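Local atomic coordinates of tRNA (guanine-N(1)-)-methyltransferase (Aquifex aeolicus, PDB entry 1OY5), a protein that probably transfers a methyl group from S-adenosyl-L-methionine to N1 of guanosine-37 in tRNAs, as a homodimeric member of the TrmD family. Residues V27-A30 with I31-K35; E72-D75 with Y76-N80. All coordinates share one frame; numbering follows the deposited sequence.

Both interactions are local, each joining side chains about one helical turn apart, and together they illustrate how two helices, 25-33 and 67-81, pack against one central parallel sheet at different places. Interaction 1 closes helix 25-33 just ahead of the edge strand 36-42; interaction 2 lies on helix 67-81, which packs on strands 6-12 and 109-114 further inside the sheet. Their centres are about 24 Å apart and their nearest atoms about 15 Å, so the two do not touch. Both lie away from the residues thought, by similarity, to bind S-adenosyl-L-methionine, Gly115 and Leu134 to Leu139. Interaction 2 also reaches the second subunit; no other protein chain of the dimer touches interaction 1.

Interaction 1: residues V27-A30 with I31-K35; sequences VKQA and IKKGK
Gln29 and Lys33, one turn apart on helix 25-33, run side by side and point the same way, with CG of Gln29 3.9 Å from CE of Lys33. Gln29 has CG anti to its own nitrogen (chi1 -174°), whereas Lys33 sets CG beside the backbone nitrogen (chi1 -65°), and from these different starts two extended chains come alongside each other. The polar ends do not bond to one another: Lys33 NZ donates to the carbonyls of Gly159 and Val160, and Gln29 NE2 makes a weak hydrogen bond to Val160 O. A second side-chain pair is apolar, CG1 of Val27 meeting CD1 of Ile31 at 3.8 Å, the two branches approaching at a slant; Ile31 CG1 lies beside its own backbone nitrogen, which carries CD1 back toward Val27.

Behind these pairs stand the i to i+4 hydrogen bonds of the helix. Ile31 N donates to Val27 O at 2.9 Å, and Lys33 N to Gln29 O at 2.7 Å. At the end of the helix the pattern changes. Lys35 N reaches back to Ala30 O over 2.8 Å, while Gly34 N bonds to Ile31 O at 3.0 Å. These two bonds, with the positive phi of 80° at Gly34, make a Schellman motif.

The turn hands the chain directly to strand 36-42: Ala30 shares a backbone hydrogen bond with Val36, and Ile31 packs on Val36 and Val38 of that strand. Ala30 and Lys35 also touch Val160, in the loop that receives Lys33, while Val27 and Ile31 rest on Ser22, between helices 15-21 and 25-33.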
loop_
_atom_site.group_PDB
_atom_site.type_symbol
_atom_site.label_atom_id
_atom_site.label_comp_id
_atom_site.label_asym_id
_atom_site.label_seq_id
_atom_site.Cartn_x
_atom_site.Cartn_y
_atom_site.Cartn_z
ATOM N N VAL A 27 5.085 -2.889 13.480
ATOM C CA VAL A 27 5.620 -1.548 13.633
ATOM C C VAL A 27 5.619 -1.214 15.110
ATOM O O VAL A 27 6.566 -0.631 15.618
ATOM C CB VAL A 27 4.869 -0.492 12.810
ATOM C CG1 VAL A 27 5.269 0.928 13.248
ATOM C CG2 VAL A 27 5.196 -0.677 11.373
ATOM N N LYS A 28 4.572 -1.618 15.808
ATOM C CA LYS A 28 4.479 -1.345 17.232
ATOM C C LYS A 28 5.530 -2.132 18.007
ATOM O O LYS A 28 6.126 -1.635 18.929
ATOM C CB LYS A 28 3.088 -1.667 17.724
ATOM C CG LYS A 28 2.873 -1.499 19.185
ATOM C CD LYS A 28 1.668 -2.419 19.612
ATOM C CE LYS A 28 1.486 -2.506 21.129
ATOM N NZ LYS A 28 0.804 -3.779 21.522
ATOM N N GLN A 29 5.752 -3.361 17.606
ATOM C CA GLN A 29 6.757 -4.212 18.194
ATOM C C GLN A 29 8.137 -3.574 18.001
ATOM O O GLN A 29 8.896 -3.396 18.963
ATOM C CB GLN A 29 6.691 -5.549 17.482
ATOM C CG GLN A 29 7.532 -6.604 18.024
ATOM C CD GLN A 29 7.110 -7.933 17.481
ATOM O OE1 GLN A 29 5.899 -8.207 17.391
ATOM N NE2 GLN A 29 8.092 -8.783 17.116
ATOM N N ALA A 30 8.457 -3.193 16.768
ATOM C CA ALA A 30 9.719 -2.525 16.507
ATOM C C ALA A 30 9.876 -1.279 17.408
ATOM O O ALA A 30 10.967 -1.010 17.960
ATOM C CB ALA A 30 9.818 -2.139 15.055
ATOM N N ILE A 31 8.792 -0.518 17.539
ATOM C CA ILE A 31 8.831 0.683 18.330
ATOM C C ILE A 31 8.985 0.261 19.787
ATOM O O ILE A 31 9.809 0.787 20.522
ATOM C CB ILE A 31 7.584 1.566 18.104
ATOM C CG1 ILE A 31 7.703 2.337 16.800
ATOM C CG2 ILE A 31 7.399 2.595 19.198
ATOM C CD1 ILE A 31 6.303 2.865 16.324
ATOM N N LYS A 32 8.214 -0.723 20.178
ATOM C CA LYS A 32 8.303 -1.236 21.514
ATOM C C LYS A 32 9.737 -1.649 21.889
ATOM O O LYS A 32 10.231 -1.262 22.925
ATOM C CB LYS A 32 7.374 -2.421 21.667
ATOM C CG LYS A 32 6.295 -2.203 22.710
ATOM C CD LYS A 32 6.822 -2.520 24.136
ATOM C CE LYS A 32 5.908 -1.951 25.241
ATOM N NZ LYS A 32 6.471 -0.672 25.825
ATOM N N LYS A 33 10.397 -2.377 21.011
ATOM C CA LYS A 33 11.729 -2.858 21.260
ATOM C C LYS A 33 12.822 -1.819 21.053
ATOM O O LYS A 33 13.978 -2.078 21.303
ATOM C CB LYS A 33 11.978 -4.089 20.394
ATOM C CG LYS A 33 11.091 -5.277 20.756
ATOM C CD LYS A 33 11.265 -6.345 19.725
ATOM C CE LYS A 33 10.643 -7.693 20.114
ATOM N NZ LYS A 33 11.199 -8.805 19.271
ATOM N N GLY A 34 12.472 -0.623 20.610
ATOM C CA GLY A 34 13.481 0.408 20.425
ATOM C C GLY A 34 14.255 0.267 19.132
ATOM O O GLY A 34 15.280 0.880 18.979
ATOM N N LYS A 35 13.744 -0.498 18.177
ATOM C CA LYS A 35 14.436 -0.704 16.910
ATOM C C LYS A 35 14.001 0.334 15.931
ATOM O O LYS A 35 14.669 0.595 14.955
ATOM C CB LYS A 35 14.155 -2.101 16.347
ATOM C CG LYS A 35 14.478 -3.218 17.334
ATOM C CD LYS A 35 15.761 -2.926 18.085
ATOM C CE LYS A 35 16.230 -4.082 18.985
ATOM N NZ LYS A 35 17.728 -3.999 19.148
#

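Interaction 2: residues E72-D75 with Y76-N80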
loop_
_atom_site.group_PDB
_atom_site.type_symbol
_atom_site.label_atom_id
_atom_site.label_comp_id
_atom_site.label_asym_id
_atom_site.label_seq_id
_atom_site.Cartn_x
_atom_site.Cartn_y
_atom_site.Cartn_z
ATOM N N GLU A 72 10.519 23.757 5.109
ATOM C CA GLU A 72 10.505 24.060 6.531
ATOM C C GLU A 72 10.541 22.739 7.355
ATOM O O GLU A 72 11.318 22.582 8.276
ATOM C CB GLU A 72 9.218 24.829 6.840
ATOM C CG GLU A 72 9.365 26.089 7.655
ATOM C CD GLU A 72 10.373 27.039 7.089
ATOM O OE1 GLU A 72 10.008 27.809 6.180
ATOM O OE2 GLU A 72 11.537 27.012 7.567
ATOM N N ALA A 73 9.694 21.784 7.015
ATOM C CA ALA A 73 9.683 20.533 7.742
ATOM C C ALA A 73 11.046 19.806 7.649
ATOM O O ALA A 73 11.542 19.245 8.642
ATOM C CB ALA A 73 8.589 19.652 7.225
ATOM N N TYR A 74 11.604 19.795 6.434
ATOM C CA TYR A 74 12.908 19.219 6.156
ATOM C C TYR A 74 13.950 19.884 7.063
ATOM O O TYR A 74 14.669 19.192 7.796
ATOM C CB TYR A 74 13.237 19.397 4.665
ATOM C CG TYR A 74 14.634 18.973 4.235
ATOM C CD1 TYR A 74 15.620 19.921 4.012
ATOM C CD2 TYR A 74 14.952 17.652 4.037
ATOM C CE1 TYR A 74 16.892 19.574 3.617
ATOM C CE2 TYR A 74 16.232 17.276 3.634
ATOM C CZ TYR A 74 17.196 18.264 3.435
ATOM O OH TYR A 74 18.472 17.964 3.081
ATOM N N ASP A 75 14.000 21.221 7.023
ATOM C CA ASP A 75 14.913 21.997 7.839
ATOM C C ASP A 75 14.819 21.596 9.294
ATOM O O ASP A 75 15.832 21.332 9.927
ATOM C CB ASP A 75 14.646 23.503 7.716
ATOM C CG ASP A 75 15.071 24.065 6.370
ATOM O OD1 ASP A 75 14.793 25.254 6.087
ATOM O OD2 ASP A 75 15.679 23.389 5.515
ATOM N N TYR A 76 13.612 21.544 9.823
ATOM C CA TYR A 76 13.383 21.155 11.211
ATOM C C TYR A 76 14.006 19.787 11.492
ATOM O O TYR A 76 14.745 19.641 12.448
ATOM C CB TYR A 76 11.872 21.172 11.510
ATOM C CG TYR A 76 11.415 20.446 12.754
ATOM C CD1 TYR A 76 11.081 19.105 12.708
ATOM C CD2 TYR A 76 11.243 21.115 13.945
ATOM C CE1 TYR A 76 10.618 18.449 13.823
ATOM C CE2 TYR A 76 10.796 20.480 15.061
ATOM C CZ TYR A 76 10.478 19.126 15.000
ATOM O OH TYR A 76 10.023 18.419 16.128
ATOM N N VAL A 77 13.768 18.817 10.625
ATOM C CA VAL A 77 14.311 17.465 10.805
ATOM C C VAL A 77 15.839 17.500 10.851
ATOM O O VAL A 77 16.470 16.902 11.752
ATOM C CB VAL A 77 13.850 16.506 9.680
ATOM C CG1 VAL A 77 14.398 15.130 9.886
ATOM C CG2 VAL A 77 12.310 16.441 9.608
ATOM N N VAL A 78 16.421 18.251 9.910
ATOM C CA VAL A 78 17.867 18.373 9.811
ATOM C C VAL A 78 18.491 18.948 11.083
ATOM O O VAL A 78 19.470 18.410 11.575
ATOM C CB VAL A 78 18.253 19.266 8.612
ATOM C CG1 VAL A 78 19.739 19.657 8.661
ATOM C CG2 VAL A 78 17.902 18.576 7.281
ATOM N N GLU A 79 17.894 20.028 11.612
ATOM C CA GLU A 79 18.370 20.704 12.823
ATOM C C GLU A 79 18.200 19.844 14.063
ATOM O O GLU A 79 19.129 19.712 14.832
ATOM C CB GLU A 79 17.624 22.019 13.051
ATOM C CG GLU A 79 17.441 22.861 11.803
ATOM C CD GLU A 79 16.901 24.284 12.069
ATOM O OE1 GLU A 79 17.458 25.017 12.973
ATOM O OE2 GLU A 79 15.940 24.679 11.334
ATOM N N ASN A 80 17.037 19.220 14.220
ATOM C CA ASN A 80 16.706 18.464 15.435
ATOM C C ASN A 80 17.083 17.004 15.482
ATOM O O ASN A 80 17.108 16.423 16.555
ATOM C CB ASN A 80 15.203 18.566 15.708
ATOM C CG ASN A 80 14.823 19.930 16.132
ATOM O OD1 ASN A 80 15.112 20.324 17.253
ATOM N ND2 ASN A 80 14.211 20.692 15.227
#
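Tyr74 offers one face of its ring to CG2 of Val78, a CH-pi contact with the methyl 4.0 Å from the ring centroid and 14° off the normal, displaced toward the rim near CE1 and CZ. Val78 sets this methyl beside its own backbone nitrogen, which brings it over the ring. Beneath the side chains every main-chain carbonyl from Glu72 to Asp75 accepts the amide four residues on; Tyr76 N, for instance, meets Glu72 O at 3.0 Å. Tyr76 O takes two donors, both from Asn80: its backbone N at 2.9 Å and its ND2 at 3.0 Å, the side-chain nitrogen standing above the carbonyl plane and over one face of the Tyr76 ring, toward the rim.

The carboxylate of Asp75 finds its partner across the dimer, OD1 forming a salt bridge with NH2 of Arg189 of the second subunit. Glu79 OE2 lies 5.4 Å from that OD1, a like charge that the arginine may partly offset.

Ala73 packs on Leu11 and Val77 on Phe9 of strand 6-12, and Tyr74 and Val77 both reach Met111 of strand 109-114. A helix with its apolar face on parallel strands is characteristic of layered alpha/beta folds, here the SPOUT methyltransferase domain; the Asp75 salt bridge belongs to this dimer.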